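Putative uncharacterized protein gbs0355 (Streptococcus agalactiae, PDB 3OKZ) is a LytR/CpsA/Psr-family protein of unknown function that probably takes part in attaching polymers to the bacterial cell wall. Local coordinates at residues Met96-Met99 / Thr100-Leu104; Ala87-Ser91 / Gly92-Met96; Gln164-Val167 / Tyr168-Arg172; Tyr180-Gln183 / Lys184-Glu188. One frame throughout, in Å; residues are numbered along the deposited sequence.

Contact 1 of 4, residues Met96-Met99 / Thr100-Leu104; sequences MALM and TVQDL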
loop_
_atom_site.group_PDB
_atom_site.type_symbol
_atom_site.label_atom_id
_atom_site.label_comp_id
_atom_site.label_asym_id
_atom_site.label_seq_id
_atom_site.Cartn_x
_atom_site.Cartn_y
_atom_site.Cartn_z
HETATM N N MSE A 96 -10.239 -8.287 -5.540
HETATM C CA MSE A 96 -9.357 -9.443 -5.392
HETATM C C MSE A 96 -8.134 -9.072 -4.573
HETATM O O MSE A 96 -7.630 -9.879 -3.800
HETATM C CB MSE A 96 -8.945 -9.981 -6.771
HETATM C CG MSE A 96 -8.186 -11.307 -6.743
HETATM SE SE MSE A 96 -8.197 -12.197 -8.480
HETATM C CE MSE A 96 -9.579 -13.502 -8.139
ATOM N N ALA A 97 -7.664 -7.844 -4.741
ATOM C CA ALA A 97 -6.518 -7.383 -3.984
ATOM C C ALA A 97 -6.947 -7.393 -2.530
ATOM O O ALA A 97 -6.250 -7.919 -1.657
ATOM C CB ALA A 97 -6.147 -5.982 -4.400
ATOM N N LEU A 98 -8.113 -6.815 -2.266
ATOM C CA LEU A 98 -8.597 -6.774 -0.905
ATOM C C LEU A 98 -8.731 -8.186 -0.352
ATOM O O LEU A 98 -8.142 -8.510 0.685
ATOM C CB LEU A 98 -9.939 -6.057 -0.825
ATOM C CG LEU A 98 -10.429 -5.961 0.622
ATOM C CD1 LEU A 98 -9.528 -5.024 1.398
ATOM C CD2 LEU A 98 -11.860 -5.476 0.662
HETATM N N MSE A 99 -9.486 -9.030 -1.052
HETATM C CA MSE A 99 -9.697 -10.396 -0.590
HETATM C C MSE A 99 -8.396 -11.156 -0.364
HETATM O O MSE A 99 -8.231 -11.838 0.659
HETATM C CB MSE A 99 -10.585 -11.138 -1.578
HETATM C CG MSE A 99 -11.978 -10.518 -1.690
HETATM SE SE MSE A 99 -13.215 -11.534 -2.752
HETATM C CE MSE A 99 -14.163 -12.425 -1.319
ATOM N N THR A 100 -7.476 -11.020 -1.321
ATOM C CA THR A 100 -6.169 -11.667 -1.250
ATOM C C THR A 100 -5.405 -11.136 -0.047
ATOM O O THR A 100 -4.721 -11.889 0.642
ATOM C CB THR A 100 -5.330 -11.396 -2.512
ATOM O OG1 THR A 100 -6.072 -11.788 -3.672
ATOM C CG2 THR A 100 -4.027 -12.185 -2.470
ATOM N N VAL A 101 -5.531 -9.840 0.214
ATOM C CA VAL A 101 -4.834 -9.241 1.347
ATOM C C VAL A 101 -5.446 -9.646 2.675
ATOM O O VAL A 101 -4.728 -9.848 3.663
ATOM C CB VAL A 101 -4.812 -7.698 1.245
ATOM C CG1 VAL A 101 -4.491 -7.078 2.610
ATOM C CG2 VAL A 101 -3.764 -7.267 0.199
ATOM N N GLN A 102 -6.768 -9.766 2.710
ATOM C CA GLN A 102 -7.417 -10.161 3.944
ATOM C C GLN A 102 -6.975 -11.579 4.293
ATOM O O GLN A 102 -6.693 -11.877 5.454
ATOM C CB GLN A 102 -8.942 -10.077 3.808
ATOM C CG GLN A 102 -9.465 -8.651 3.643
ATOM C CD GLN A 102 -10.971 -8.531 3.791
ATOM O OE1 GLN A 102 -11.512 -7.431 3.820
ATOM N NE2 GLN A 102 -11.650 -9.657 3.885
ATOM N N ASP A 103 -6.887 -12.452 3.289
ATOM C CA ASP A 103 -6.467 -13.827 3.540
ATOM C C ASP A 103 -4.986 -13.943 3.859
ATOM O O ASP A 103 -4.565 -14.883 4.539
ATOM C CB ASP A 103 -6.792 -14.724 2.350
ATOM C CG ASP A 103 -8.272 -15.035 2.250
ATOM O OD1 ASP A 103 -8.957 -15.000 3.306
ATOM O OD2 ASP A 103 -8.740 -15.329 1.118
ATOM N N LEU A 104 -4.202 -12.995 3.351
ATOM C CA LEU A 104 -2.767 -12.972 3.597
ATOM C C LEU A 104 -2.475 -12.701 5.072
ATOM O O LEU A 104 -1.704 -13.420 5.709
ATOM C CB LEU A 104 -2.107 -11.882 2.752
ATOM C CG LEU A 104 -0.777 -11.302 3.271
ATOM C CD1 LEU A 104 0.306 -12.381 3.311
ATOM C CD2 LEU A 104 -0.357 -10.143 2.382
#
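Leu98 and Gln102 sit one turn apart on the same flank of the helix, their side chains crossing at a slant. The glutamine is extended beyond CG, and its OE1 lies against the branch of the leucine, 3.7 Å from both Leu98 CG and Leu98 CD2. With Gln102 CG anti to the carbonyl carbon (chi1 -67°), the aliphatic part of the chain also runs past the backbone, bringing Gln102 CG to 3.2 Å from Leu98 O. The same OE1 also accepts a weak hydrogen bond from Val109 N. Met96 and Thr100, on another flank, touch between Met96 CG and Thr100 OG1 at 3.8 Å. Thr100 N bonds Met96 O at 2.7 Å in the i to i+4 pattern of helix 93-105, a helix of the LytR/CpsA/Psr domain that rests on strand 20-28 through Ala97, Leu98 and Val101. The threonine hydroxyl, beside its own backbone N, has both Met96 O and Ser71 O within bonding reach, and its single proton can serve one of them at a time; the modelled separation from Met96 O is too short to be taken literally at this resolution. Val101 sets CG2 3.2 Å from Ala97 O. Asp103 folds beside Met99, with Asp103 OD2 3.6 Å from Met99 O, while the carboxylate finds its strongest polar partner in Ser71 OG.

Contact 2 of 4, residues Ala87-Ser91 / Gly92-Met96; sequences AAYAS and GGAEM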
loop_
_atom_site.group_PDB
_atom_site.type_symbol
_atom_site.label_atom_id
_atom_site.label_comp_id
_atom_site.label_asym_id
_atom_site.label_seq_id
_atom_site.Cartn_x
_atom_site.Cartn_y
_atom_site.Cartn_z
ATOM N N ALA A 87 -0.426 -9.914 -8.618
ATOM C CA ALA A 87 -1.462 -10.356 -9.555
ATOM C C ALA A 87 -2.918 -10.300 -9.106
ATOM O O ALA A 87 -3.813 -10.476 -9.933
ATOM C CB ALA A 87 -1.146 -11.766 -10.042
ATOM N N ALA A 88 -3.173 -10.075 -7.820
ATOM C CA ALA A 88 -4.552 -10.007 -7.344
ATOM C C ALA A 88 -5.295 -8.887 -8.071
ATOM O O ALA A 88 -6.266 -9.133 -8.788
ATOM C CB ALA A 88 -4.581 -9.768 -5.856
ATOM N N TYR A 89 -4.834 -7.655 -7.889
ATOM C CA TYR A 89 -5.455 -6.504 -8.545
ATOM C C TYR A 89 -5.367 -6.672 -10.059
ATOM O O TYR A 89 -6.348 -6.474 -10.773
ATOM C CB TYR A 89 -4.749 -5.212 -8.117
ATOM C CG TYR A 89 -5.481 -3.935 -8.471
ATOM C CD1 TYR A 89 -5.438 -3.414 -9.763
ATOM C CD2 TYR A 89 -6.208 -3.235 -7.505
ATOM C CE1 TYR A 89 -6.101 -2.219 -10.080
ATOM C CE2 TYR A 89 -6.871 -2.046 -7.811
ATOM C CZ TYR A 89 -6.813 -1.546 -9.096
ATOM O OH TYR A 89 -7.469 -0.375 -9.396
ATOM N N ALA A 90 -4.188 -7.050 -10.543
ATOM C CA ALA A 90 -3.960 -7.257 -11.976
ATOM C C ALA A 90 -5.049 -8.088 -12.667
ATOM O O ALA A 90 -5.453 -7.776 -13.786
ATOM C CB ALA A 90 -2.602 -7.908 -12.198
ATOM N N SER A 91 -5.527 -9.138 -12.016
ATOM C CA SER A 91 -6.558 -9.960 -12.632
ATOM C C SER A 91 -7.877 -10.009 -11.862
ATOM O O SER A 91 -8.655 -10.950 -12.011
ATOM C CB SER A 91 -6.026 -11.376 -12.824
ATOM O OG SER A 91 -5.535 -11.889 -11.603
ATOM N N GLY A 92 -8.134 -8.998 -11.044
ATOM C CA GLY A 92 -9.365 -8.981 -10.272
ATOM C C GLY A 92 -9.568 -7.636 -9.616
ATOM O O GLY A 92 -10.543 -7.417 -8.901
ATOM N N GLY A 93 -8.622 -6.736 -9.860
ATOM C CA GLY A 93 -8.691 -5.400 -9.307
ATOM C C GLY A 93 -8.921 -5.314 -7.814
ATOM O O GLY A 93 -8.780 -6.293 -7.086
ATOM N N ALA A 94 -9.289 -4.115 -7.373
ATOM C CA ALA A 94 -9.547 -3.805 -5.972
ATOM C C ALA A 94 -10.084 -4.963 -5.127
ATOM O O ALA A 94 -9.475 -5.337 -4.116
ATOM C CB ALA A 94 -10.496 -2.620 -5.887
ATOM N N GLU A 95 -11.222 -5.519 -5.538
ATOM C CA GLU A 95 -11.851 -6.624 -4.815
ATOM C C GLU A 95 -10.950 -7.817 -4.518
ATOM O O GLU A 95 -10.908 -8.309 -3.384
ATOM C CB GLU A 95 -13.075 -7.102 -5.587
ATOM C CG GLU A 95 -13.649 -8.429 -5.125
ATOM C CD GLU A 95 -15.004 -8.695 -5.743
ATOM O OE1 GLU A 95 -16.027 -8.292 -5.143
ATOM O OE2 GLU A 95 -15.042 -9.291 -6.839
HETATM N N MSE A 96 -10.239 -8.287 -5.540
HETATM C CA MSE A 96 -9.357 -9.443 -5.392
HETATM C C MSE A 96 -8.134 -9.072 -4.573
HETATM O O MSE A 96 -7.630 -9.879 -3.800
HETATM C CB MSE A 96 -8.945 -9.981 -6.771
HETATM C CG MSE A 96 -8.186 -11.307 -6.743
HETATM SE SE MSE A 96 -8.197 -12.197 -8.480
HETATM C CE MSE A 96 -9.579 -13.502 -8.139
#
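Gly93 lies over one face of the Tyr89 ring in a CH-pi contact, its CA 3.7 Å from the ring centroid and 15° off the ring normal. The ring reaches this place because Tyr89 CG stands anti to the backbone N (chi1 -167°). Ala94 continues the contact, its CB 4.1 Å from Tyr89 CE2. Other apolar packing joins Ala88 to Met96, the methyl of Ala88 CB meeting Met96 CG at 4.0 Å. The selenium of Met96, modelled as selenomethionine, bends round to 3.6 Å from Ala88 O and also borders Ser91 O.

Hydrogen bonds close the turn that links helix 87-90 to helix 93-105. Gly92 N donates to Tyr89 O at 3.1 Å, nearly straight at the hydrogen but arriving from above the carbonyl plane. Gly93 N approaches the same oxygen, at a modelled distance too short to trust in detail. At the end of the first helix, Ser91 OG bonds Ala87 O at 2.8 Å, while Ser91 N reaches that oxygen from the opposite face of its plane.

The Tyr89 hydroxyl is bonded to Gln114 of strand 111-116, so the residue is held at both ends. The positive phi of Gly93 suits a glycine, and it is the CA itself that meets the aromatic face where one helix gives way to the next.

Contact 3 of 4, residues Gln164-Val167 / Tyr168-Arg172; sequences QALV and YSRMR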
loop_
_atom_site.group_PDB
_atom_site.type_symbol
_atom_site.label_atom_id
_atom_site.label_comp_id
_atom_site.label_asym_id
_atom_site.label_seq_id
_atom_site.Cartn_x
_atom_site.Cartn_y
_atom_site.Cartn_z
ATOM N N GLN A 164 7.995 14.589 -10.175
ATOM C CA GLN A 164 9.257 14.126 -9.599
ATOM C C GLN A 164 8.965 13.106 -8.523
ATOM O O GLN A 164 9.563 12.039 -8.485
ATOM C CB GLN A 164 10.020 15.282 -8.954
ATOM C CG GLN A 164 10.322 16.440 -9.869
ATOM C CD GLN A 164 11.233 17.443 -9.206
ATOM O OE1 GLN A 164 12.456 17.336 -9.292
ATOM N NE2 GLN A 164 10.644 18.417 -8.517
ATOM N N ALA A 165 8.048 13.461 -7.635
ATOM C CA ALA A 165 7.657 12.579 -6.544
ATOM C C ALA A 165 7.307 11.182 -7.061
ATOM O O ALA A 165 7.669 10.174 -6.446
ATOM C CB ALA A 165 6.468 13.180 -5.790
ATOM N N LEU A 166 6.604 11.128 -8.189
ATOM C CA LEU A 166 6.234 9.849 -8.780
ATOM C C LEU A 166 7.513 9.073 -9.107
ATOM O O LEU A 166 7.655 7.910 -8.717
ATOM C CB LEU A 166 5.407 10.067 -10.049
ATOM C CG LEU A 166 5.079 8.830 -10.895
ATOM C CD1 LEU A 166 4.374 7.802 -10.045
ATOM C CD2 LEU A 166 4.201 9.220 -12.067
ATOM N N VAL A 167 8.443 9.729 -9.804
ATOM C CA VAL A 167 9.712 9.112 -10.182
ATOM C C VAL A 167 10.488 8.647 -8.946
ATOM O O VAL A 167 11.089 7.569 -8.948
ATOM C CB VAL A 167 10.593 10.093 -11.017
ATOM C CG1 VAL A 167 11.915 9.419 -11.409
ATOM C CG2 VAL A 167 9.843 10.520 -12.284
ATOM N N TYR A 168 10.449 9.445 -7.884
ATOM C CA TYR A 168 11.138 9.111 -6.651
ATOM C C TYR A 168 10.587 7.866 -5.969
ATOM O O TYR A 168 11.311 7.159 -5.268
ATOM C CB TYR A 168 11.055 10.287 -5.688
ATOM C CG TYR A 168 11.832 10.108 -4.397
ATOM C CD1 TYR A 168 13.221 10.176 -4.381
ATOM C CD2 TYR A 168 11.168 9.903 -3.188
ATOM C CE1 TYR A 168 13.927 10.055 -3.200
ATOM C CE2 TYR A 168 11.873 9.776 -1.992
ATOM C CZ TYR A 168 13.247 9.860 -2.011
ATOM O OH TYR A 168 13.939 9.786 -0.827
ATOM N N SER A 169 9.307 7.581 -6.159
ATOM C CA SER A 169 8.728 6.402 -5.520
ATOM C C SER A 169 8.608 5.189 -6.435
ATOM O O SER A 169 8.051 4.166 -6.039
ATOM C CB SER A 169 7.361 6.739 -4.938
ATOM O OG SER A 169 6.527 7.286 -5.934
ATOM N N ARG A 170 9.120 5.293 -7.657
ATOM C CA ARG A 170 9.071 4.158 -8.570
ATOM C C ARG A 170 10.467 3.571 -8.779
ATOM O O ARG A 170 10.620 2.373 -9.003
ATOM C CB ARG A 170 8.498 4.583 -9.920
ATOM C CG ARG A 170 6.982 4.536 -10.031
ATOM C CD ARG A 170 6.547 5.150 -11.355
ATOM N NE ARG A 170 5.227 4.699 -11.782
ATOM C CZ ARG A 170 4.915 3.430 -12.019
ATOM N NH1 ARG A 170 5.832 2.481 -11.867
ATOM N NH2 ARG A 170 3.690 3.110 -12.409
HETATM N N MSE A 171 11.481 4.430 -8.700
HETATM C CA MSE A 171 12.866 4.017 -8.903
HETATM C C MSE A 171 13.128 2.701 -8.186
HETATM O O MSE A 171 12.734 2.511 -7.036
HETATM C CB MSE A 171 13.824 5.107 -8.411
HETATM C CG MSE A 171 15.256 4.928 -8.911
HETATM SE SE MSE A 171 16.281 3.424 -8.154
HETATM C CE MSE A 171 17.229 4.382 -6.763
ATOM N N ARG A 172 13.816 1.797 -8.867
ATOM C CA ARG A 172 14.077 0.486 -8.309
ATOM C C ARG A 172 15.421 -0.114 -8.715
ATOM O O ARG A 172 16.228 -0.476 -7.867
ATOM C CB ARG A 172 12.947 -0.448 -8.754
ATOM C CG ARG A 172 13.030 -1.906 -8.311
ATOM C CD ARG A 172 12.022 -2.716 -9.118
ATOM N NE ARG A 172 11.516 -3.899 -8.426
ATOM C CZ ARG A 172 12.253 -4.957 -8.096
ATOM N NH1 ARG A 172 13.551 -4.991 -8.390
ATOM N NH2 ARG A 172 11.687 -5.986 -7.473
#
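Val167 O is gripped by two backbone amides, Met171 N at 3.2 Å and Arg170 N at 3.3 Å, both coming from the same face of its carbonyl plane. The Met171 bond is tilted only moderately from that plane, whereas Arg170 N stands well above it, 71° out. The pair marks the place where helix 162-168 of the LytR/CpsA/Psr domain runs out into the loop leading to helix 178-200. A turn earlier the pattern is still regular, with Tyr168 N donating to Gln164 O at 2.8 Å. At Ser169 it is divided: the amide makes weak bonds to both Ala165 O and Leu166 O, and the hydroxyl reaches the same two oxygens. Its first torsion (chi1 55°) sets OG between the backbone N and the carbonyl carbon, folding it back on the helix end with Ser169 OG 3.1 Å from Ala165 O and equally far from Leu166 O; which of them receives the single proton is not settled.

Around this end, Ala165 and Leu166 pack on helix 117-126 and Tyr168 on helix 178-200, while Ser169 lies between the two, touching Leu120 as well as Gln186 and Val189. Leu166 and Arg170 run side by side and point the same way, the arginine extended from CG to NE. Leucine thus lines the aliphatic stem, and the guanidinium is carried on to Asp43, with which Arg170 NH2 forms a salt bridge. Near the guanidinium, Leu166 CD1 is 3.7 Å from Arg170 CD and the same distance from Arg170 NE.

Contact 4 of 4, residues Tyr180-Gln183 / Lys184-Glu188; sequences YGRQ and KRQRE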
loop_
_atom_site.group_PDB
_atom_site.type_symbol
_atom_site.label_atom_id
_atom_site.label_comp_id
_atom_site.label_asym_id
_atom_site.label_seq_id
_atom_site.Cartn_x
_atom_site.Cartn_y
_atom_site.Cartn_z
ATOM N N TYR A 180 12.557 -3.111 -1.996
ATOM C CA TYR A 180 12.466 -2.737 -0.586
ATOM C C TYR A 180 12.925 -1.306 -0.411
ATOM O O TYR A 180 12.408 -0.576 0.441
ATOM C CB TYR A 180 13.283 -3.707 0.275
ATOM C CG TYR A 180 12.676 -5.092 0.226
ATOM C CD1 TYR A 180 11.323 -5.280 0.522
ATOM C CD2 TYR A 180 13.421 -6.199 -0.170
ATOM C CE1 TYR A 180 10.730 -6.521 0.422
ATOM C CE2 TYR A 180 12.831 -7.458 -0.274
ATOM C CZ TYR A 180 11.484 -7.608 0.025
ATOM O OH TYR A 180 10.884 -8.844 -0.051
ATOM N N GLY A 181 13.890 -0.909 -1.236
ATOM C CA GLY A 181 14.378 0.457 -1.203
ATOM C C GLY A 181 13.208 1.250 -1.745
ATOM O O GLY A 181 12.703 2.183 -1.110
ATOM N N ARG A 182 12.750 0.831 -2.920
ATOM C CA ARG A 182 11.625 1.457 -3.598
ATOM C C ARG A 182 10.433 1.678 -2.670
ATOM O O ARG A 182 9.722 2.679 -2.791
ATOM C CB ARG A 182 11.182 0.592 -4.774
ATOM C CG ARG A 182 9.917 1.078 -5.439
ATOM C CD ARG A 182 9.540 0.221 -6.644
ATOM N NE ARG A 182 8.378 0.788 -7.322
ATOM C CZ ARG A 182 7.637 0.145 -8.215
ATOM N NH1 ARG A 182 7.935 -1.106 -8.554
ATOM N NH2 ARG A 182 6.589 0.754 -8.757
ATOM N N GLN A 183 10.206 0.743 -1.750
ATOM C CA GLN A 183 9.089 0.880 -0.823
ATOM C C GLN A 183 9.323 1.867 0.308
ATOM O O GLN A 183 8.394 2.569 0.714
ATOM C CB GLN A 183 8.688 -0.484 -0.264
ATOM C CG GLN A 183 7.832 -1.258 -1.256
ATOM C CD GLN A 183 7.534 -2.641 -0.794
ATOM O OE1 GLN A 183 8.427 -3.459 -0.703
ATOM N NE2 GLN A 183 6.274 -2.917 -0.485
ATOM N N LYS A 184 10.554 1.942 0.814
ATOM C CA LYS A 184 10.843 2.886 1.893
ATOM C C LYS A 184 10.480 4.241 1.301
ATOM O O LYS A 184 9.745 5.020 1.890
ATOM C CB LYS A 184 12.333 2.835 2.262
ATOM C CG LYS A 184 12.661 3.206 3.701
ATOM C CD LYS A 184 12.165 2.151 4.681
ATOM C CE LYS A 184 12.371 2.586 6.139
ATOM N NZ LYS A 184 11.760 1.650 7.149
ATOM N N ARG A 185 10.970 4.499 0.099
ATOM C CA ARG A 185 10.680 5.757 -0.561
ATOM C C ARG A 185 9.179 5.950 -0.762
ATOM O O ARG A 185 8.668 7.056 -0.619
ATOM C CB ARG A 185 11.428 5.837 -1.904
ATOM C CG ARG A 185 12.839 6.395 -1.800
ATOM C CD ARG A 185 13.602 6.259 -3.107
ATOM N NE ARG A 185 14.155 4.915 -3.251
ATOM C CZ ARG A 185 14.027 4.159 -4.336
ATOM N NH1 ARG A 185 13.365 4.614 -5.391
ATOM N NH2 ARG A 185 14.536 2.937 -4.353
ATOM N N GLN A 186 8.472 4.879 -1.096
ATOM C CA GLN A 186 7.030 4.972 -1.293
ATOM C C GLN A 186 6.342 5.434 -0.009
ATOM O O GLN A 186 5.440 6.273 -0.047
ATOM C CB GLN A 186 6.465 3.618 -1.700
ATOM C CG GLN A 186 6.450 3.365 -3.196
ATOM C CD GLN A 186 5.814 2.028 -3.542
ATOM O OE1 GLN A 186 5.619 1.703 -4.714
ATOM N NE2 GLN A 186 5.491 1.243 -2.515
ATOM N N ARG A 187 6.773 4.882 1.124
ATOM C CA ARG A 187 6.207 5.228 2.423
ATOM C C ARG A 187 6.520 6.676 2.756
ATOM O O ARG A 187 5.693 7.402 3.294
ATOM C CB ARG A 187 6.776 4.311 3.509
ATOM C CG ARG A 187 6.293 2.865 3.465
ATOM C CD ARG A 187 7.075 2.020 4.458
ATOM N NE ARG A 187 7.791 0.917 3.815
ATOM C CZ ARG A 187 8.928 0.405 4.274
ATOM N NH1 ARG A 187 9.478 0.902 5.373
ATOM N NH2 ARG A 187 9.519 -0.601 3.642
ATOM N N GLU A 188 7.728 7.087 2.424
ATOM C CA GLU A 188 8.170 8.441 2.668
ATOM C C GLU A 188 7.244 9.445 2.010
ATOM O O GLU A 188 6.732 10.348 2.669
ATOM C CB GLU A 188 9.575 8.620 2.105
ATOM C CG GLU A 188 10.208 9.969 2.343
ATOM C CD GLU A 188 11.603 10.017 1.766
ATOM O OE1 GLU A 188 12.239 8.937 1.712
ATOM O OE2 GLU A 188 12.063 11.117 1.378
#
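Arg185 lays one face of its guanidinium over Arg182, whose CA stands 3.3 Å above the plane, offset toward the rim. A bend at chi3 (-82°) turns the group back along the helix, and Arg185 NE comes to 3.8 Å from Gly181 O. The charge is met elsewhere: NH2 forms a salt bridge with Asp175, and NH1 bonds the carbonyl oxygens of Tyr168 and Met171.

Backbone hydrogen bonds join the two halves of the stretch. Arg185 N donates to Gly181 O at 3.1 Å, nearly straight, and Arg187 N to Gln183 O at 2.9 Å. These are i to i+4 bonds of helix 178-200, an arginine-rich helix of the LytR/CpsA/Psr domain; Tyr180 and Arg187 turn to strand 241-252 of the central sheet.

Side-chain packing follows the same spacing. Arg187 runs beside the Gln183 carbonyl, with Arg187 CG 3.5 Å from Gln183 O, and its NH2 is bonded to Gln245. Gln186 lies across the extended Arg182, the amide and guanidinium planes 66° apart, and Gln186 CG passes 3.4 Å from Arg182 O. Arg182 forms long, weak ion pairs with Asp43 and Asp179.

How the contacts relate
Contacts 1 and 2 share Met96 and adjoin along helix 93-105: contact 2 forms its entry from helix 87-90, contact 1 its continuation. Ala88 packs on Ala97 and Thr100 between them. Both are only partly buried; small and apolar groups dominate contact 2, whereas contact 1 is mixed. Contacts 3 and 4 are buried and lie about 9 Å apart between centres; Met171 O to Arg185 NH1, a probable hydrogen bond, joins the loop after helix 162-168 to helix 178-200. Here arginines carry much of the polar chemistry, answered by acids from outside the segments: Asp43 pairs with Arg170 and weakly with Arg182. Contacts 1 and 3 lie on opposite sides of the chain's centre, their centres about 26 Å apart.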